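Local coordinates for uronate isomerase (Caulobacter crescentus, PDB 2Q01), which catalyses the interconversion of D-glucuronate and D-fructuronate, and of D-galacturonate and D-tagaturonate, in uronate metabolism, at residues 95-100 with 137-142; 127-132 with 143-148; 61-66 with 81-86; 7-12 with 119-124; 102-107 with 131-136. One frame throughout, in Å; residues are numbered along the deposited sequence.

Contact 1 of 5, residues 95-100 with 137-142; sequences DPREAW and NADDYF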
# COMPACT_ATOMS: atom_id res chain seq x y z
N ASP B 95 4.14 20.38 38.45
CA ASP B 95 3.69 19.37 39.40
C ASP B 95 3.31 18.08 38.66
O ASP B 95 2.51 18.13 37.71
CB ASP B 95 2.48 19.92 40.17
CG ASP B 95 2.17 19.15 41.45
OD1 ASP B 95 0.98 19.08 41.82
OD2 ASP B 95 3.10 18.63 42.09
N PRO B 96 3.89 16.92 39.06
CA PRO B 96 3.57 15.61 38.47
C PRO B 96 2.08 15.29 38.47
O PRO B 96 1.60 14.65 37.54
CB PRO B 96 4.31 14.63 39.38
CG PRO B 96 5.46 15.39 39.89
CD PRO B 96 4.94 16.79 40.10
N ARG B 97 1.36 15.76 39.49
CA ARG B 97 -0.08 15.58 39.58
C ARG B 97 -0.79 16.39 38.50
O ARG B 97 -1.74 15.90 37.88
CB ARG B 97 -0.58 16.01 40.96
CG ARG B 97 -1.92 15.43 41.37
CD ARG B 97 -2.34 15.98 42.72
NE ARG B 97 -3.04 14.97 43.51
CZ ARG B 97 -2.46 14.18 44.41
NH1 ARG B 97 -3.18 13.30 45.08
NH2 ARG B 97 -1.15 14.28 44.64
N GLU B 98 -0.33 17.62 38.27
CA GLU B 98 -0.89 18.48 37.24
C GLU B 98 -0.58 17.99 35.83
O GLU B 98 -1.40 18.14 34.93
CB GLU B 98 -0.45 19.94 37.42
CG GLU B 98 -1.22 20.71 38.49
CD GLU B 98 -2.72 20.82 38.22
OE1 GLU B 98 -3.50 20.76 39.19
OE2 GLU B 98 -3.13 20.96 37.04
N ALA B 99 0.61 17.42 35.65
CA ALA B 99 0.99 16.78 34.39
C ALA B 99 0.04 15.63 34.05
O ALA B 99 -0.45 15.53 32.92
CB ALA B 99 2.44 16.30 34.44
N TRP B 100 -0.23 14.79 35.05
CA TRP B 100 -1.18 13.69 34.95
C TRP B 100 -2.61 14.16 34.70
O TRP B 100 -3.35 13.52 33.97
CB TRP B 100 -1.13 12.83 36.22
CG TRP B 100 -2.00 11.62 36.12
CD1 TRP B 100 -3.27 11.47 36.61
CD2 TRP B 100 -1.69 10.39 35.45
NE1 TRP B 100 -3.76 10.22 36.30
CE2 TRP B 100 -2.80 9.54 35.59
CE3 TRP B 100 -0.56 9.93 34.75
CZ2 TRP B 100 -2.83 8.25 35.05
CZ3 TRP B 100 -0.59 8.65 34.22
CH2 TRP B 100 -1.71 7.82 34.38
N ASN B 137 -11.63 11.75 37.31
CA ASN B 137 -11.09 10.51 37.85
C ASN B 137 -9.58 10.60 38.03
O ASN B 137 -8.96 9.70 38.60
CB ASN B 137 -11.41 9.38 36.88
CG ASN B 137 -11.51 8.04 37.56
OD1 ASN B 137 -11.41 7.93 38.78
ND2 ASN B 137 -11.72 7.00 36.77
N ALA B 138 -9.01 11.71 37.56
CA ALA B 138 -7.56 11.89 37.40
C ALA B 138 -6.76 11.71 38.68
O ALA B 138 -5.79 10.95 38.71
CB ALA B 138 -7.28 13.25 36.81
N ASP B 139 -7.17 12.42 39.73
CA ASP B 139 -6.45 12.44 41.00
C ASP B 139 -6.48 11.09 41.71
O ASP B 139 -5.51 10.71 42.36
CB ASP B 139 -6.99 13.54 41.91
CG ASP B 139 -6.60 14.94 41.44
OD1 ASP B 139 -7.50 15.74 41.13
OD2 ASP B 139 -5.38 15.22 41.38
N ASP B 140 -7.59 10.38 41.56
CA ASP B 140 -7.74 9.05 42.13
C ASP B 140 -6.77 8.07 41.47
O ASP B 140 -6.13 7.28 42.16
CB ASP B 140 -9.19 8.56 42.00
CG ASP B 140 -9.40 7.19 42.63
OD1 ASP B 140 -9.07 7.01 43.82
OD2 ASP B 140 -9.91 6.29 41.92
N TYR B 141 -6.65 8.15 40.14
CA TYR B 141 -5.68 7.36 39.38
C TYR B 141 -4.24 7.64 39.80
O TYR B 141 -3.46 6.70 40.00
CB TYR B 141 -5.80 7.63 37.88
CG TYR B 141 -6.55 6.59 37.09
CD1 TYR B 141 -7.94 6.61 36.99
CD2 TYR B 141 -5.86 5.60 36.39
CE1 TYR B 141 -8.63 5.66 36.25
CE2 TYR B 141 -6.53 4.64 35.64
CZ TYR B 141 -7.92 4.68 35.57
OH TYR B 141 -8.60 3.73 34.83
N PHE B 142 -3.90 8.92 39.95
CA PHE B 142 -2.52 9.33 40.23
C PHE B 142 -1.99 8.73 41.52
O PHE B 142 -1.02 7.97 41.48
CB PHE B 142 -2.38 10.86 40.27
CG PHE B 142 -0.96 11.33 40.44
CD1 PHE B 142 -0.47 11.72 41.68
CD2 PHE B 142 -0.10 11.37 39.34
CE1 PHE B 142 0.85 12.14 41.83
CE2 PHE B 142 1.22 11.79 39.48
CZ PHE B 142 1.70 12.17 40.73

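Contact 2 of 5, residues 127-132 with 143-148; sequences FGFTEF and DRITAA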
# COMPACT_ATOMS: atom_id res chain seq x y z
N PHE B 127 -2.90 -2.77 37.61
CA PHE B 127 -3.31 -2.00 38.78
C PHE B 127 -4.68 -2.36 39.34
O PHE B 127 -4.96 -2.08 40.51
CB PHE B 127 -3.26 -0.50 38.49
CG PHE B 127 -1.88 0.02 38.29
CD1 PHE B 127 -1.48 0.48 37.05
CD2 PHE B 127 -0.98 0.06 39.35
CE1 PHE B 127 -0.20 0.96 36.85
CE2 PHE B 127 0.31 0.55 39.16
CZ PHE B 127 0.70 1.00 37.92
N GLY B 128 -5.53 -2.97 38.52
CA GLY B 128 -6.86 -3.38 38.95
C GLY B 128 -7.83 -2.23 39.12
O GLY B 128 -8.66 -2.25 40.03
N PHE B 129 -7.74 -1.23 38.25
CA PHE B 129 -8.71 -0.14 38.20
C PHE B 129 -10.05 -0.63 37.65
O PHE B 129 -10.09 -1.56 36.85
CB PHE B 129 -8.21 1.02 37.35
CG PHE B 129 -7.26 1.93 38.07
CD1 PHE B 129 -5.89 1.83 37.86
CD2 PHE B 129 -7.73 2.90 38.95
CE1 PHE B 129 -5.00 2.67 38.53
CE2 PHE B 129 -6.85 3.74 39.62
CZ PHE B 129 -5.48 3.62 39.41
N THR B 130 -11.13 0.00 38.09
CA THR B 130 -12.47 -0.42 37.70
C THR B 130 -13.25 0.68 36.97
O THR B 130 -14.27 0.41 36.34
CB THR B 130 -13.27 -0.98 38.91
OG1 THR B 130 -14.56 -1.42 38.46
CG2 THR B 130 -13.45 0.07 40.01
N GLU B 131 -12.75 1.91 37.05
CA GLU B 131 -13.36 3.04 36.34
C GLU B 131 -12.43 3.56 35.24
O GLU B 131 -11.21 3.47 35.36
CB GLU B 131 -13.69 4.17 37.32
CG GLU B 131 -14.74 3.80 38.37
CD GLU B 131 -14.55 4.56 39.68
OE1 GLU B 131 -14.03 5.70 39.65
OE2 GLU B 131 -14.92 4.01 40.74
N PHE B 132 -13.02 4.10 34.18
CA PHE B 132 -12.29 4.62 33.03
C PHE B 132 -11.69 5.99 33.37
O PHE B 132 -12.33 6.80 34.05
CB PHE B 132 -13.22 4.75 31.83
CG PHE B 132 -12.52 4.75 30.50
CD1 PHE B 132 -12.29 3.56 29.83
CD2 PHE B 132 -12.10 5.94 29.91
CE1 PHE B 132 -11.65 3.54 28.59
CE2 PHE B 132 -11.45 5.94 28.68
CZ PHE B 132 -11.23 4.74 28.02
N ASP B 143 -2.63 9.04 42.64
CA ASP B 143 -2.12 8.62 43.94
C ASP B 143 -2.32 7.14 44.26
O ASP B 143 -1.61 6.60 45.11
CB ASP B 143 -2.62 9.53 45.08
CG ASP B 143 -4.09 9.85 44.99
OD1 ASP B 143 -4.45 11.03 45.19
OD2 ASP B 143 -4.90 8.94 44.72
N ARG B 144 -3.25 6.48 43.57
CA ARG B 144 -3.39 5.02 43.70
C ARG B 144 -2.29 4.25 42.96
O ARG B 144 -1.88 3.18 43.41
CB ARG B 144 -4.77 4.53 43.29
CG ARG B 144 -5.83 4.69 44.37
CD ARG B 144 -6.71 3.46 44.46
NE ARG B 144 -7.73 3.40 43.41
CZ ARG B 144 -8.25 2.28 42.92
NH1 ARG B 144 -9.17 2.33 41.97
NH2 ARG B 144 -7.83 1.10 43.36
N ILE B 145 -1.83 4.80 41.83
CA ILE B 145 -0.67 4.25 41.11
C ILE B 145 0.60 4.54 41.91
O ILE B 145 1.43 3.65 42.12
CB ILE B 145 -0.56 4.82 39.67
CG1 ILE B 145 -1.66 4.25 38.78
CG2 ILE B 145 0.81 4.52 39.06
CD1 ILE B 145 -1.87 5.00 37.46
N THR B 146 0.74 5.79 42.35
CA THR B 146 1.89 6.24 43.15
C THR B 146 2.04 5.43 44.44
O THR B 146 3.15 4.99 44.77
CB THR B 146 1.77 7.75 43.46
OG1 THR B 146 1.57 8.47 42.24
CG2 THR B 146 3.02 8.27 44.15
N ALA B 147 0.93 5.20 45.15
CA ALA B 147 0.92 4.38 46.36
C ALA B 147 1.32 2.94 46.07
O ALA B 147 2.05 2.32 46.86
CB ALA B 147 -0.44 4.41 47.04
N ALA B 148 0.85 2.41 44.94
CA ALA B 148 1.19 1.06 44.48
C ALA B 148 2.67 0.92 44.14
O ALA B 148 3.25 -0.13 44.38
CB ALA B 148 0.33 0.67 43.29

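Contact 3 of 5, residues 61-66 with 81-86; sequences LLLAPD and DALKVR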
# COMPACT_ATOMS: atom_id res chain seq x y z
N LEU B 61 6.47 7.25 35.19
CA LEU B 61 6.49 5.87 34.71
C LEU B 61 5.73 5.73 33.38
O LEU B 61 6.18 5.02 32.47
CB LEU B 61 5.91 4.94 35.77
CG LEU B 61 5.73 3.44 35.47
CD1 LEU B 61 7.07 2.73 35.42
CD2 LEU B 61 4.83 2.81 36.50
N LEU B 62 4.58 6.39 33.28
CA LEU B 62 3.68 6.19 32.15
C LEU B 62 3.67 7.34 31.15
O LEU B 62 3.66 7.11 29.95
CB LEU B 62 2.25 5.90 32.64
CG LEU B 62 2.01 4.65 33.48
CD1 LEU B 62 0.76 4.80 34.32
CD2 LEU B 62 1.94 3.39 32.62
N LEU B 63 3.69 8.57 31.66
CA LEU B 63 3.47 9.76 30.84
C LEU B 63 4.74 10.39 30.26
O LEU B 63 4.85 10.57 29.05
CB LEU B 63 2.64 10.79 31.62
CG LEU B 63 2.36 12.16 31.00
CD1 LEU B 63 1.63 12.09 29.65
CD2 LEU B 63 1.57 13.00 31.99
N ALA B 64 5.69 10.74 31.14
CA ALA B 64 6.91 11.45 30.75
C ALA B 64 7.88 10.71 29.81
O ALA B 64 8.38 11.32 28.86
CB ALA B 64 7.65 11.99 31.99
N PRO B 65 8.17 9.41 30.05
CA PRO B 65 9.13 8.81 29.12
C PRO B 65 8.54 8.22 27.83
O PRO B 65 9.30 7.76 26.97
CB PRO B 65 9.78 7.71 29.97
CG PRO B 65 8.70 7.28 30.90
CD PRO B 65 7.75 8.44 31.08
N ASP B 66 7.21 8.21 27.69
CA ASP B 66 6.57 7.57 26.54
C ASP B 66 6.20 8.56 25.43
O ASP B 66 5.25 9.34 25.57
CB ASP B 66 5.35 6.75 26.96
CG ASP B 66 4.87 5.79 25.87
OD1 ASP B 66 3.68 5.41 25.91
OD2 ASP B 66 5.67 5.42 24.98
N ASP B 81 6.39 20.87 28.59
CA ASP B 81 6.66 21.33 29.95
C ASP B 81 5.48 21.02 30.86
O ASP B 81 5.66 20.68 32.03
CB ASP B 81 6.98 22.83 29.98
CG ASP B 81 8.25 23.18 29.22
OD1 ASP B 81 8.20 24.11 28.39
OD2 ASP B 81 9.29 22.52 29.44
N ALA B 82 4.27 21.13 30.29
CA ALA B 82 3.02 20.82 31.00
C ALA B 82 2.92 19.35 31.39
O ALA B 82 2.24 19.01 32.36
CB ALA B 82 1.82 21.23 30.16
N LEU B 83 3.62 18.48 30.65
CA LEU B 83 3.61 17.03 30.88
C LEU B 83 4.89 16.50 31.52
O LEU B 83 5.12 15.29 31.54
CB LEU B 83 3.34 16.29 29.57
CG LEU B 83 2.04 16.62 28.82
CD1 LEU B 83 2.14 16.15 27.39
CD2 LEU B 83 0.82 16.03 29.52
N LYS B 84 5.72 17.42 32.04
CA LYS B 84 7.00 17.11 32.70
C LYS B 84 8.01 16.32 31.86
O LYS B 84 8.76 15.50 32.39
CB LYS B 84 6.79 16.43 34.07
CG LYS B 84 7.05 17.32 35.27
CD LYS B 84 7.32 16.50 36.52
CE LYS B 84 8.36 17.17 37.40
NZ LYS B 84 8.80 16.30 38.52
N VAL B 85 8.01 16.57 30.55
CA VAL B 85 8.92 15.87 29.63
C VAL B 85 10.31 16.48 29.72
O VAL B 85 10.47 17.69 29.54
CB VAL B 85 8.42 15.92 28.16
CG1 VAL B 85 9.36 15.15 27.24
CG2 VAL B 85 7.00 15.37 28.04
N ARG B 86 11.30 15.63 30.01
CA ARG B 86 12.70 16.04 30.13
C ARG B 86 13.18 16.86 28.93
O ARG B 86 13.15 16.40 27.78
CB ARG B 86 13.61 14.83 30.35
CG ARG B 86 15.11 15.17 30.39
CD ARG B 86 15.93 14.03 30.97
NE ARG B 86 15.87 14.01 32.42
CZ ARG B 86 16.51 13.14 33.20
NH1 ARG B 86 17.28 12.20 32.66
NH2 ARG B 86 16.38 13.21 34.51

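Contact 4 of 5, residues 7-12 with 119-124; sequences LSFHED and LNHVFS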
# COMPACT_ATOMS: atom_id res chain seq x y z
N LEU B 7 -14.49 0.75 33.50
CA LEU B 7 -13.44 0.22 32.64
C LEU B 7 -13.85 -1.20 32.26
O LEU B 7 -13.70 -2.14 33.04
CB LEU B 7 -12.08 0.21 33.35
CG LEU B 7 -10.78 0.48 32.56
CD1 LEU B 7 -9.59 0.46 33.49
CD2 LEU B 7 -10.55 -0.46 31.39
N SER B 8 -14.37 -1.34 31.05
CA SER B 8 -14.77 -2.63 30.51
C SER B 8 -13.68 -3.14 29.57
O SER B 8 -13.55 -2.67 28.43
CB SER B 8 -16.11 -2.51 29.79
OG SER B 8 -16.51 -3.76 29.24
N PHE B 9 -12.87 -4.08 30.06
CA PHE B 9 -11.82 -4.68 29.24
C PHE B 9 -12.16 -6.13 28.93
O PHE B 9 -11.93 -7.03 29.75
CB PHE B 9 -10.46 -4.55 29.93
CG PHE B 9 -9.31 -4.38 28.97
CD1 PHE B 9 -9.34 -3.38 27.99
CD2 PHE B 9 -8.19 -5.20 29.06
CE1 PHE B 9 -8.29 -3.22 27.11
CE2 PHE B 9 -7.13 -5.04 28.18
CZ PHE B 9 -7.18 -4.04 27.20
N HIS B 10 -12.70 -6.34 27.72
CA HIS B 10 -13.36 -7.58 27.33
C HIS B 10 -12.38 -8.73 27.06
O HIS B 10 -11.26 -8.50 26.61
CB HIS B 10 -14.21 -7.33 26.09
CG HIS B 10 -15.32 -8.32 25.89
ND1 HIS B 10 -15.17 -9.49 25.19
CD2 HIS B 10 -16.62 -8.28 26.28
CE1 HIS B 10 -16.31 -10.15 25.17
NE2 HIS B 10 -17.21 -9.43 25.82
N GLU B 11 -12.83 -9.95 27.33
CA GLU B 11 -12.01 -11.16 27.16
C GLU B 11 -11.71 -11.46 25.70
O GLU B 11 -10.69 -12.06 25.39
CB GLU B 11 -12.72 -12.39 27.73
CG GLU B 11 -13.13 -12.32 29.19
CD GLU B 11 -13.91 -13.55 29.63
OE1 GLU B 11 -14.06 -13.75 30.86
OE2 GLU B 11 -14.36 -14.32 28.76
N ASP B 12 -12.62 -11.04 24.82
CA ASP B 12 -12.55 -11.37 23.39
C ASP B 12 -12.09 -10.20 22.54
O ASP B 12 -12.42 -10.12 21.36
CB ASP B 12 -13.92 -11.84 22.90
CG ASP B 12 -14.29 -13.22 23.39
OD1 ASP B 12 -15.50 -13.47 23.54
OD2 ASP B 12 -13.38 -14.05 23.62
N LEU B 119 -2.70 0.85 27.47
CA LEU B 119 -2.87 1.55 28.75
C LEU B 119 -4.04 1.02 29.56
O LEU B 119 -3.94 0.94 30.78
CB LEU B 119 -3.02 3.05 28.55
CG LEU B 119 -1.76 3.90 28.37
CD1 LEU B 119 -2.17 5.31 28.05
CD2 LEU B 119 -0.90 3.86 29.62
N ASN B 120 -5.13 0.66 28.89
CA ASN B 120 -6.27 0.05 29.59
C ASN B 120 -5.98 -1.37 30.08
O ASN B 120 -6.58 -1.81 31.05
CB ASN B 120 -7.55 0.10 28.75
CG ASN B 120 -8.14 1.51 28.68
OD1 ASN B 120 -8.13 2.27 29.66
ND2 ASN B 120 -8.68 1.87 27.52
N HIS B 121 -5.07 -2.07 29.40
CA HIS B 121 -4.53 -3.33 29.88
C HIS B 121 -3.75 -3.09 31.17
O HIS B 121 -3.92 -3.80 32.15
CB HIS B 121 -3.65 -3.99 28.81
CG HIS B 121 -3.12 -5.35 29.17
ND1 HIS B 121 -3.42 -6.48 28.44
CD2 HIS B 121 -2.28 -5.75 30.15
CE1 HIS B 121 -2.81 -7.52 28.97
NE2 HIS B 121 -2.12 -7.11 30.01
N VAL B 122 -2.90 -2.06 31.17
CA VAL B 122 -2.10 -1.71 32.35
C VAL B 122 -3.00 -1.30 33.53
O VAL B 122 -2.80 -1.74 34.66
CB VAL B 122 -1.06 -0.59 32.03
CG1 VAL B 122 -0.29 -0.18 33.28
CG2 VAL B 122 -0.08 -1.07 30.98
N PHE B 123 -4.01 -0.48 33.24
CA PHE B 123 -4.92 0.02 34.26
C PHE B 123 -5.75 -1.09 34.89
O PHE B 123 -5.89 -1.13 36.11
CB PHE B 123 -5.85 1.10 33.70
CG PHE B 123 -5.16 2.38 33.31
CD1 PHE B 123 -5.71 3.20 32.33
CD2 PHE B 123 -3.98 2.77 33.92
CE1 PHE B 123 -5.09 4.39 31.96
CE2 PHE B 123 -3.35 3.96 33.56
CZ PHE B 123 -3.91 4.77 32.58
N SER B 124 -6.28 -1.99 34.06
CA SER B 124 -7.19 -3.03 34.53
C SER B 124 -6.50 -4.31 35.01
O SER B 124 -6.97 -4.93 35.96
CB SER B 124 -8.22 -3.37 33.46
OG SER B 124 -7.61 -4.00 32.35

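Contact 5 of 5, residues 102-107 with 131-136; sequences VFASHF and EFLEAS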
# COMPACT_ATOMS: atom_id res chain seq x y z
N VAL B 102 -3.51 16.84 33.00
CA VAL B 102 -3.60 17.27 31.60
C VAL B 102 -3.75 16.07 30.67
O VAL B 102 -4.56 16.09 29.75
CB VAL B 102 -2.37 18.14 31.18
CG1 VAL B 102 -2.43 18.50 29.69
CG2 VAL B 102 -2.31 19.41 32.01
N PHE B 103 -2.98 15.01 30.94
CA PHE B 103 -3.07 13.76 30.20
C PHE B 103 -4.45 13.12 30.33
O PHE B 103 -5.04 12.68 29.34
CB PHE B 103 -2.01 12.77 30.66
CG PHE B 103 -2.22 11.38 30.15
CD1 PHE B 103 -2.07 11.08 28.80
CD2 PHE B 103 -2.57 10.35 31.03
CE1 PHE B 103 -2.28 9.79 28.33
CE2 PHE B 103 -2.77 9.06 30.56
CZ PHE B 103 -2.63 8.78 29.21
N ALA B 104 -4.95 13.07 31.57
CA ALA B 104 -6.25 12.49 31.87
C ALA B 104 -7.37 13.23 31.14
O ALA B 104 -8.26 12.59 30.56
CB ALA B 104 -6.50 12.51 33.35
N SER B 105 -7.29 14.56 31.14
CA SER B 105 -8.27 15.43 30.45
C SER B 105 -8.18 15.34 28.93
O SER B 105 -9.07 15.83 28.22
CB SER B 105 -8.09 16.88 30.89
OG SER B 105 -8.24 17.01 32.29
N HIS B 106 -7.11 14.72 28.43
CA HIS B 106 -6.89 14.55 27.00
C HIS B 106 -6.77 13.08 26.60
O HIS B 106 -6.34 12.77 25.49
CB HIS B 106 -5.64 15.32 26.57
CG HIS B 106 -5.83 16.80 26.56
ND1 HIS B 106 -5.29 17.64 27.51
CD2 HIS B 106 -6.51 17.60 25.70
CE1 HIS B 106 -5.62 18.89 27.24
NE2 HIS B 106 -6.36 18.90 26.15
N PHE B 107 -7.16 12.18 27.51
CA PHE B 107 -7.07 10.73 27.27
C PHE B 107 -8.02 10.26 26.15
O PHE B 107 -7.75 9.25 25.51
CB PHE B 107 -7.30 9.96 28.58
CG PHE B 107 -7.08 8.47 28.47
CD1 PHE B 107 -5.91 7.96 27.89
CD2 PHE B 107 -8.03 7.58 28.96
CE1 PHE B 107 -5.71 6.59 27.79
CE2 PHE B 107 -7.83 6.20 28.87
CZ PHE B 107 -6.67 5.71 28.28
N GLU B 131 -12.75 1.91 37.05
CA GLU B 131 -13.36 3.04 36.34
C GLU B 131 -12.43 3.56 35.24
O GLU B 131 -11.21 3.47 35.36
CB GLU B 131 -13.69 4.17 37.32
CG GLU B 131 -14.74 3.80 38.37
CD GLU B 131 -14.55 4.56 39.68
OE1 GLU B 131 -14.03 5.70 39.65
OE2 GLU B 131 -14.92 4.01 40.74
N PHE B 132 -13.02 4.10 34.18
CA PHE B 132 -12.29 4.62 33.03
C PHE B 132 -11.69 5.99 33.37
O PHE B 132 -12.33 6.80 34.05
CB PHE B 132 -13.22 4.75 31.83
CG PHE B 132 -12.52 4.75 30.50
CD1 PHE B 132 -12.29 3.56 29.83
CD2 PHE B 132 -12.10 5.94 29.91
CE1 PHE B 132 -11.65 3.54 28.59
CE2 PHE B 132 -11.45 5.94 28.68
CZ PHE B 132 -11.23 4.74 28.02
N LEU B 133 -10.48 6.22 32.89
CA LEU B 133 -9.76 7.46 33.13
C LEU B 133 -10.49 8.65 32.51
O LEU B 133 -10.82 8.65 31.33
CB LEU B 133 -8.34 7.38 32.58
CG LEU B 133 -7.23 7.95 33.47
CD1 LEU B 133 -6.01 8.31 32.64
CD2 LEU B 133 -7.73 9.15 34.25
N GLU B 134 -10.75 9.66 33.34
CA GLU B 134 -11.33 10.92 32.89
C GLU B 134 -10.69 12.08 33.65
O GLU B 134 -9.76 11.88 34.43
CB GLU B 134 -12.84 10.92 33.12
CG GLU B 134 -13.63 10.14 32.07
CD GLU B 134 -15.08 9.88 32.48
OE1 GLU B 134 -15.76 9.11 31.77
OE2 GLU B 134 -15.53 10.44 33.51
N ALA B 135 -11.18 13.29 33.40
CA ALA B 135 -10.74 14.49 34.13
C ALA B 135 -11.10 14.44 35.62
O ALA B 135 -10.28 14.78 36.47
CB ALA B 135 -11.30 15.74 33.48
N SER B 136 -12.32 13.99 35.91
CA SER B 136 -12.81 13.88 37.29
C SER B 136 -12.25 12.66 38.05
O SER B 136 -12.39 12.56 39.27
CB SER B 136 -14.34 13.83 37.29
OG SER B 136 -14.81 12.77 36.48

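Contact 1 of 5, residues 95-100 with 137-142
Two donors grip OD2 of Asp139: NE of Arg97, through a salt bridge whose hydrogen bond is weak (3.2 Å, with an N-H···O angle of only 130°), and NE of Arg101 one helical turn further along. The guanidinium of Arg97 is also paired through NH1 with Asp143, so the arginine bridges two acids of helix 138-149. The Phe142 ring, its CG anti to the backbone N, lies against the first turn of helix 96-105, one face toward Arg97. CA of Arg97 sits over the centre of that ring at 4.0 Å from its centroid, a CH-pi contact, while CZ of Phe142 meets CB of Pro96 at 3.8 Å. Trp100 closes the inner side obliquely, its CB 3.6 Å from CD2 of Phe142 and its NE1 3.2 Å from the carbonyl O of Ala138. The helical segments 96-100 and 138-142, their N-to-C directions 124° apart, thus join a buried aromatic layer to a partly exposed ionic border, where the Asp139 carboxylate, facing two arginines, is likely to stay ionised.

Contact 2 of 5, residues 127-132 with 143-148
Arg144 comes first on the helical side. Its chain bends at chi2 and chi3 and brings the guanidinium tip to tip against the Phe129 ring, with NH1 of Arg144 3.4 Å from CD2 of Phe129. CE2 of that ring lies over one face of the guanidinium, and the two planes are 62° apart, so the flat groups are not stacked. Ile145, the next residue, is shared by two phenyl rings. Its CG1 stands over the centre of the Phe127 ring, 3.9 Å from the centroid and 5° off the normal, in a well-centred CH-pi contact; the same CG1 meets the edge of Phe129, 3.7 Å from CE1. The other branch, CG2 of Ile145, reaches CZ of Phe127 at 3.7 Å. One turn later CB of Ala148 touches the edge of Phe127, 4.1 Å from CE2. The Phe129 ring is also stacked on Tyr141. An alanine here removes the ring that meets Ile145 CG1, the Arg144 guanidinium and Tyr141, and would probably loosen the loop against the helix. Gly128, with positive phi, is the first residue after helix 114-126 to leave helical geometry. The result is two consecutive helices, 114-126 and 138-149, whose connecting loop folds back on the second, within the strand-free, largely helical region between the parallel strands 37-39 and 165-169 of this TIM-barrel-family enzyme.

Contact 3 of 5, residues 61-66 with 81-86
Leu63 meets the tip of Leu83 with both of its methyls: CD2 of Leu83 lies 4.0 Å from CD1 of Leu63 and equally 4.0 Å from CD2 of Leu63, so one branch sits against the fork of the other side chain. The two chains cross at about a right angle. Leu63 holds its CG anti to the backbone N (chi1 175°), whereas Leu83 holds its CG anti to the carbonyl carbon (chi1 -58°), and these settings bring the branched ends together from the two backbones. Phe103 backs Leu63, while Val102, Phe70 and Leu73 also touch Leu83, placing the pair in an apolar junction of helices 58-63, 67-74 and 96-105. The structural element on the far side is a type I beta turn from Asp81 to Lys84, with Lys84 N bonded to Asp81 O at 3.3 Å; the carbonyl of Asp81 also accepts from Thr94 OG1. Opposite it, the weakly bonded helix 58-63 runs through a wider pi-type turn at its end. Just past the pi-type turn, the small side chain of Ala64 lets the backbones close in, its CA coming within 5.0 Å of Val85 CA. CB of Ala64 rests 3.7 Å from the carbonyl O of Lys84, a van der Waals contact of a methyl with a carbonyl oxygen, with O of Leu83 somewhat further away. No hydrogen bond links the two segments. CG1 of Val85 lies 4.3 Å from the carbonyl O of Ala64, and Val85 also packs on Phe70.

Contact 4 of 5, residues 7-12 with 119-124
The Phe9 ring lays one face on the peptide between Asn120 and His121: C of Asn120 stands over its centre, 4.1 Å above the plane, and N of His121 lies over the same face. CE2 of Phe9 makes the ring's closest approach to His121, 3.5 Å from its CA, while CE1 of Phe9 rests 3.8 Å from CB of Asn120. The hydroxyl of Ser124 approaches the ring obliquely, and the His10 ring is stacked on His447 of a neighbouring subunit. The Phe123 ring carries the carbonyl O of Leu119 over one face, near its rim, and meets Tyr141 edge-to-face. This is an irregular N-terminal segment packed against helix 114-126, just where that helix widens into a pi-type turn at 122-124. Ser124 turns its OG between the backbone N and the carbonyl carbon (chi1 68°), which lets it donate to the carbonyl O of Asn120 at 2.7 Å; that oxygen also accepts from Ser124 N and is therefore doubly held. Leu7 spreads its methyls over one turn of the helix: CD1 touches CB of Phe123 at 3.8 Å, and CD2 meets CB of Asn120 at 4.0 Å. OD1 of Asn120 is buried here and has no partner in the model.

Contact 5 of 5, residues 102-107 with 131-136
Apolar packing centres on Leu133, which spreads its branches over the end of helix 96-105. Its CD2 lies 3.7 Å from CB of Ala104, its CD1 3.9 Å from CE2 of Phe103, and its CB 3.6 Å from CD2 of Phe107. The same CD1 of Leu133 hangs over the rim of one face of the Phe107 ring. Aromatic contact is made by Phe107 and Phe132, whose rings meet obliquely with planes 36° apart and CE2 of Phe107 3.6 Å from CE2 of Phe132. A serine in place of Phe107 removes the ring that meets Phe132 and Leu133 and would probably weaken the join between helix end and loop. No hydrogen bond crosses between the segments; polar atoms mostly face apolar ones. The carbonyl O of Glu134 lies 3.5 Å from CB of Ala104, and OG of Ser105, bonded to the carbonyl of Arg101, abuts CB of Ala135. Helix 114-126 lies beside the contact, its Leu119 touching Phe103 and Phe107; helix 67-74 packs on Phe103, and helix 138-149 meets Ala104 and Leu133 through Ala138 and Tyr141.

Contacts 1 and 5 lie closest, their centres about 9 Å apart on helix 96-105; CB of Ala138 in contact 1 meets CB of Ala104 in contact 5 at 3.6 Å. Contact 2 shares helix 138-149 with contact 1, at about 11 Å between centres, and OH of Tyr141 probably hydrogen-bonds O of Glu131 (2.7 Å), which belongs to both contacts 2 and 5. Thr130 O and Leu7 N, 2.9 Å apart, join contact 2 to contact 4. Leu62 of contact 3 touches Ile145, Leu119 and Phe123. None of the contacts supplies a ligand to the potassium site of Ala375, Tyr378, Leu381 and Asn411; the side chain of Leu83 is about 14 Å from a bound potassium ion.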